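Local structure of type II secretion pathway related protein (Escherichia coli, 3SOL) at residues A[7-19]-A[55-68]. The protein is a pilotin of the type II secretion system, a lipoprotein family whose members probably bind the secretin and help target it to the outer membrane. Residues are numbered along the deposited sequence; the frame is centred on the assembly and turned at random.
Sequences LEQMASIVSATRY and DIRKHSDDIYVRLT
A11 and S15 of helix 5-23 enter helix 53-69 as successive knobs: A11 sits among I56, H59, S60 and I63, S15 among S60, I63, Y64 and L67. Small residues here let the axes of segments 7-19 and 55-68 approach to 8.1 Å at a crossing angle of -60°, and the A11 and S60 CA atoms are only 4.5 Å apart. I56 and I63 return the packing, I56 wedged between L7, M10, A11 and V14, and I63 among E8, A11, S12 and S15, with I63 CD1 3.7 Å from A11 CB. S60 turns OG away from its own backbone N (chi1 178°) and against V14 CG1; this OG is hydrogen-bonded to a water, and R18 NH1 donates to the same water.

Whereas A11, S15, I56, S60 and I63 are buried, the polar contacts involve partly exposed E8, H59, R18 and D61, and R66 is exposed. On one margin, H59 NE2 donates to E8 OE2 over 2.8 Å, nearly straight and within the imidazole plane, yet it meets the oxygen from above the carboxylate plane. R66 NH2 remains 4.1 Å from that same E8 OE2, too far for a salt bridge. On the other, the extended R18 chain runs across Y64: its CD forms a CH-pi contact, and the guanidinium lies flat on the ring, planes 4° apart and CZ 4.0 Å from the centroid. R18 NH1 reaches D61 OD1 at 3.0 Å in a salt bridge. A leucine in place of R18 would probably leave D61 without this charged mate and strip the cation-pi cover from Y64. The opposite face of Y64 meets T68 CG2 near its rim, while Y19 packs obliquely beside it and sends OH to E74 and K77.

Reciprocal knobs-into-holes packing thus joins the first and third helices of this all-helical PulS/OutS-family pilotin domain.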
loop_
_atom_site.group_PDB
_atom_site.type_symbol
_atom_site.label_atom_id
_atom_site.label_comp_id
_atom_site.label_asym_id
_atom_site.label_seq_id
_atom_site.Cartn_x
_atom_site.Cartn_y
_atom_site.Cartn_z
ATOM N N LEU A 7 -6.884 -3.676 9.142
ATOM C CA LEU A 7 -6.280 -2.350 8.994
ATOM C C LEU A 7 -4.773 -2.468 8.788
ATOM O O LEU A 7 -4.206 -1.803 7.910
ATOM C CB LEU A 7 -6.566 -1.478 10.224
ATOM C CG LEU A 7 -5.974 -0.065 10.265
ATOM C CD1 LEU A 7 -6.258 0.698 8.988
ATOM C CD2 LEU A 7 -6.514 0.697 11.449
ATOM N N GLU A 8 -4.130 -3.305 9.605
ATOM C CA GLU A 8 -2.694 -3.588 9.461
ATOM C C GLU A 8 -2.362 -4.092 8.051
ATOM O O GLU A 8 -1.407 -3.623 7.422
ATOM C CB GLU A 8 -2.241 -4.611 10.511
ATOM C CG GLU A 8 -0.719 -4.683 10.695
ATOM C CD GLU A 8 -0.159 -3.540 11.559
ATOM O OE1 GLU A 8 -0.577 -3.415 12.740
ATOM O OE2 GLU A 8 0.716 -2.784 11.057
ATOM N N GLN A 9 -3.155 -5.047 7.569
ATOM C CA GLN A 9 -3.027 -5.578 6.207
ATOM C C GLN A 9 -3.186 -4.486 5.151
ATOM O O GLN A 9 -2.283 -4.251 4.361
ATOM C CB GLN A 9 -4.067 -6.687 5.968
ATOM C CG GLN A 9 -4.340 -7.017 4.482
ATOM C CD GLN A 9 -4.999 -8.388 4.279
ATOM O OE1 GLN A 9 -5.699 -8.897 5.159
ATOM N NE2 GLN A 9 -4.760 -8.989 3.110
ATOM N N MET A 10 -4.339 -3.829 5.136
ATOM C CA MET A 10 -4.610 -2.787 4.149
ATOM C C MET A 10 -3.561 -1.680 4.188
ATOM O O MET A 10 -3.101 -1.261 3.152
ATOM C CB MET A 10 -6.001 -2.165 4.345
ATOM C CG MET A 10 -7.193 -3.072 3.975
ATOM S SD MET A 10 -7.096 -3.850 2.334
ATOM C CE MET A 10 -6.433 -2.508 1.357
ATOM N N ALA A 11 -3.189 -1.222 5.382
ATOM C CA ALA A 11 -2.199 -0.152 5.530
ATOM C C ALA A 11 -0.836 -0.567 4.976
ATOM O O ALA A 11 -0.143 0.236 4.369
ATOM C CB ALA A 11 -2.075 0.274 6.976
ATOM N N SER A 12 -0.467 -1.825 5.176
ATOM C CA SER A 12 0.804 -2.350 4.671
ATOM C C SER A 12 0.870 -2.374 3.151
ATOM O O SER A 12 1.898 -2.011 2.554
ATOM C CB SER A 12 1.040 -3.746 5.224
ATOM O OG SER A 12 1.150 -3.684 6.637
ATOM N N ILE A 13 -0.230 -2.785 2.524
ATOM C CA ILE A 13 -0.342 -2.766 1.074
ATOM C C ILE A 13 -0.234 -1.340 0.520
ATOM O O ILE A 13 0.485 -1.098 -0.456
ATOM C CB ILE A 13 -1.665 -3.403 0.615
ATOM C CG1 ILE A 13 -1.619 -4.919 0.872
ATOM C CG2 ILE A 13 -1.886 -3.134 -0.851
ATOM C CD1 ILE A 13 -2.981 -5.585 0.980
ATOM N N VAL A 14 -0.947 -0.401 1.139
ATOM C CA VAL A 14 -0.909 1.009 0.717
ATOM C C VAL A 14 0.487 1.645 0.917
ATOM O O VAL A 14 0.967 2.362 0.041
ATOM C CB VAL A 14 -2.036 1.811 1.403
ATOM C CG1 VAL A 14 -1.840 3.321 1.240
ATOM C CG2 VAL A 14 -3.400 1.375 0.839
ATOM N N SER A 15 1.151 1.367 2.045
ATOM C CA SER A 15 2.494 1.936 2.300
ATOM C C SER A 15 3.542 1.371 1.350
ATOM O O SER A 15 4.426 2.087 0.900
ATOM C CB SER A 15 2.952 1.693 3.737
ATOM O OG SER A 15 2.968 0.304 3.979
ATOM N N ALA A 16 3.444 0.078 1.056
ATOM C CA ALA A 16 4.343 -0.571 0.100
ATOM C C ALA A 16 4.164 0.017 -1.306
ATOM O O ALA A 16 5.130 0.199 -2.051
ATOM C CB ALA A 16 4.088 -2.101 0.095
ATOM N N THR A 17 2.918 0.337 -1.655
ATOM C CA THR A 17 2.608 0.921 -2.948
ATOM C C THR A 17 3.181 2.339 -3.018
ATOM O O THR A 17 3.755 2.748 -4.036
ATOM C CB THR A 17 1.068 0.900 -3.199
ATOM O OG1 THR A 17 0.606 -0.472 -3.111
ATOM C CG2 THR A 17 0.757 1.429 -4.548
ATOM N N ARG A 18 3.063 3.089 -1.920
ATOM C CA ARG A 18 3.732 4.403 -1.816
ATOM C C ARG A 18 5.260 4.284 -1.950
ATOM O O ARG A 18 5.924 5.085 -2.626
ATOM C CB ARG A 18 3.370 5.075 -0.517
ATOM C CG ARG A 18 4.079 6.368 -0.259
ATOM C CD ARG A 18 3.630 6.881 1.115
ATOM N NE ARG A 18 4.257 8.140 1.466
ATOM C CZ ARG A 18 4.099 8.767 2.632
ATOM N NH1 ARG A 18 3.338 8.246 3.597
ATOM N NH2 ARG A 18 4.699 9.937 2.829
ATOM N N TYR A 19 5.818 3.274 -1.316
ATOM C CA TYR A 19 7.253 3.019 -1.429
ATOM C C TYR A 19 7.654 2.756 -2.884
ATOM O O TYR A 19 8.636 3.300 -3.354
ATOM C CB TYR A 19 7.674 1.866 -0.517
ATOM C CG TYR A 19 9.071 2.030 0.054
ATOM C CD1 TYR A 19 9.251 2.531 1.325
ATOM C CD2 TYR A 19 10.203 1.695 -0.681
ATOM C CE1 TYR A 19 10.510 2.692 1.872
ATOM C CE2 TYR A 19 11.497 1.870 -0.140
ATOM C CZ TYR A 19 11.622 2.365 1.140
ATOM O OH TYR A 19 12.838 2.549 1.746
ATOM N N ASP A 55 -8.172 6.097 8.346
ATOM C CA ASP A 55 -7.503 5.087 9.189
ATOM C C ASP A 55 -6.371 4.424 8.406
ATOM O O ASP A 55 -5.232 4.327 8.891
ATOM C CB ASP A 55 -8.488 3.996 9.665
ATOM C CG ASP A 55 -9.386 4.449 10.821
ATOM O OD1 ASP A 55 -9.354 5.646 11.198
ATOM O OD2 ASP A 55 -10.142 3.594 11.347
ATOM N N ILE A 56 -6.691 3.974 7.193
ATOM C CA ILE A 56 -5.703 3.301 6.321
ATOM C C ILE A 56 -4.545 4.241 5.999
ATOM O O ILE A 56 -3.375 3.833 6.046
ATOM C CB ILE A 56 -6.350 2.783 4.993
ATOM C CG1 ILE A 56 -7.373 1.670 5.282
ATOM C CG2 ILE A 56 -5.271 2.286 4.011
ATOM C CD1 ILE A 56 -8.429 1.481 4.190
ATOM N N ARG A 57 -4.872 5.495 5.675
ATOM C CA ARG A 57 -3.867 6.504 5.327
ATOM C C ARG A 57 -2.929 6.797 6.508
ATOM O O ARG A 57 -1.706 6.797 6.335
ATOM C CB ARG A 57 -4.535 7.800 4.840
ATOM C CG ARG A 57 -3.562 8.843 4.265
ATOM C CD ARG A 57 -4.151 10.259 4.286
ATOM N NE ARG A 57 -4.329 10.748 5.660
ATOM C CZ ARG A 57 -5.466 11.208 6.192
ATOM N NH1 ARG A 57 -6.594 11.295 5.483
ATOM N NH2 ARG A 57 -5.473 11.610 7.462
ATOM N N LYS A 58 -3.486 7.018 7.702
ATOM C CA LYS A 58 -2.674 7.382 8.875
ATOM C C LYS A 58 -1.703 6.268 9.273
ATOM O O LYS A 58 -0.502 6.512 9.493
ATOM C CB LYS A 58 -3.570 7.761 10.059
ATOM C CG LYS A 58 -4.230 9.129 9.896
ATOM C CD LYS A 58 -5.254 9.416 10.987
ATOM C CE LYS A 58 -6.140 10.608 10.611
ATOM N NZ LYS A 58 -7.091 11.025 11.698
ATOM N N HIS A 59 -2.208 5.038 9.327
ATOM C CA HIS A 59 -1.367 3.889 9.656
ATOM C C HIS A 59 -0.317 3.653 8.565
ATOM O O HIS A 59 0.820 3.312 8.866
ATOM C CB HIS A 59 -2.201 2.617 9.850
ATOM C CG HIS A 59 -1.488 1.536 10.613
ATOM N ND1 HIS A 59 -0.999 1.727 11.890
ATOM C CD2 HIS A 59 -1.201 0.251 10.294
ATOM C CE1 HIS A 59 -0.426 0.614 12.316
ATOM N NE2 HIS A 59 -0.538 -0.299 11.369
ATOM N N SER A 60 -0.717 3.818 7.310
ATOM C CA SER A 60 0.195 3.639 6.187
ATOM C C SER A 60 1.377 4.607 6.295
ATOM O O SER A 60 2.523 4.225 6.005
ATOM C CB SER A 60 -0.536 3.819 4.853
ATOM O OG SER A 60 0.365 3.687 3.761
ATOM N N ASP A 61 1.096 5.841 6.720
ATOM C CA ASP A 61 2.134 6.861 6.956
ATOM C C ASP A 61 3.164 6.379 7.971
ATOM O O ASP A 61 4.368 6.548 7.782
ATOM C CB ASP A 61 1.527 8.177 7.467
ATOM C CG ASP A 61 0.727 8.929 6.399
ATOM O OD1 ASP A 61 0.835 8.595 5.196
ATOM O OD2 ASP A 61 -0.004 9.872 6.779
ATOM N N ASP A 62 2.679 5.780 9.054
ATOM C CA ASP A 62 3.549 5.307 10.128
ATOM C C ASP A 62 4.386 4.110 9.693
ATOM O O ASP A 62 5.575 4.027 10.016
ATOM C CB ASP A 62 2.711 4.931 11.341
ATOM C CG ASP A 62 2.084 6.136 12.023
ATOM O OD1 ASP A 62 2.585 7.277 11.865
ATOM O OD2 ASP A 62 1.086 5.928 12.733
ATOM N N ILE A 63 3.769 3.193 8.949
ATOM C CA ILE A 63 4.474 2.055 8.380
ATOM C C ILE A 63 5.531 2.530 7.394
ATOM O O ILE A 63 6.649 2.018 7.380
ATOM C CB ILE A 63 3.517 1.073 7.672
ATOM C CG1 ILE A 63 2.587 0.404 8.698
ATOM C CG2 ILE A 63 4.311 0.010 6.917
ATOM C CD1 ILE A 63 1.395 -0.295 8.090
ATOM N N TYR A 64 5.188 3.523 6.581
ATOM C CA TYR A 64 6.124 4.010 5.584
ATOM C C TYR A 64 7.428 4.488 6.221
ATOM O O TYR A 64 8.521 4.192 5.723
ATOM C CB TYR A 64 5.488 5.139 4.798
ATOM C CG TYR A 64 6.345 5.662 3.662
ATOM C CD1 TYR A 64 6.393 4.995 2.447
ATOM C CD2 TYR A 64 7.087 6.830 3.804
ATOM C CE1 TYR A 64 7.155 5.478 1.392
ATOM C CE2 TYR A 64 7.855 7.318 2.753
ATOM C CZ TYR A 64 7.877 6.629 1.550
ATOM O OH TYR A 64 8.628 7.085 0.499
ATOM N N VAL A 65 7.310 5.225 7.318
ATOM C CA VAL A 65 8.484 5.688 8.043
ATOM C C VAL A 65 9.343 4.511 8.498
ATOM O O VAL A 65 10.569 4.531 8.335
ATOM C CB VAL A 65 8.096 6.536 9.238
ATOM C CG1 VAL A 65 9.323 6.806 10.116
ATOM C CG2 VAL A 65 7.443 7.827 8.759
ATOM N N ARG A 66 8.707 3.479 9.037
ATOM C CA ARG A 66 9.442 2.289 9.448
ATOM C C ARG A 66 10.136 1.636 8.256
ATOM O O ARG A 66 11.285 1.212 8.382
ATOM C CB ARG A 66 8.539 1.279 10.169
ATOM C CG ARG A 66 7.904 1.839 11.420
ATOM C CD ARG A 66 7.526 0.755 12.415
ATOM N NE ARG A 66 6.489 -0.161 11.933
ATOM C CZ ARG A 66 5.168 0.038 12.037
ATOM N NH1 ARG A 66 4.669 1.150 12.582
ATOM N NH2 ARG A 66 4.330 -0.890 11.575
ATOM N N LEU A 67 9.460 1.584 7.100
ATOM C CA LEU A 67 10.039 0.971 5.901
ATOM C C LEU A 67 11.261 1.741 5.421
ATOM O O LEU A 67 12.250 1.119 5.045
ATOM C CB LEU A 67 9.019 0.868 4.760
ATOM C CG LEU A 67 7.795 -0.029 4.982
ATOM C CD1 LEU A 67 6.804 0.122 3.819
ATOM C CD2 LEU A 67 8.231 -1.480 5.146
ATOM N N THR A 68 11.211 3.075 5.439
ATOM C CA THR A 68 12.368 3.872 5.004
ATOM C C THR A 68 13.583 3.639 5.912
ATOM O O THR A 68 14.712 3.611 5.434
ATOM C CB THR A 68 12.072 5.392 4.894
ATOM O OG1 THR A 68 11.844 5.960 6.197
ATOM C CG2 THR A 68 10.862 5.627 4.015
HETATM O O HOH W 1 1.029 6.523 3.146
#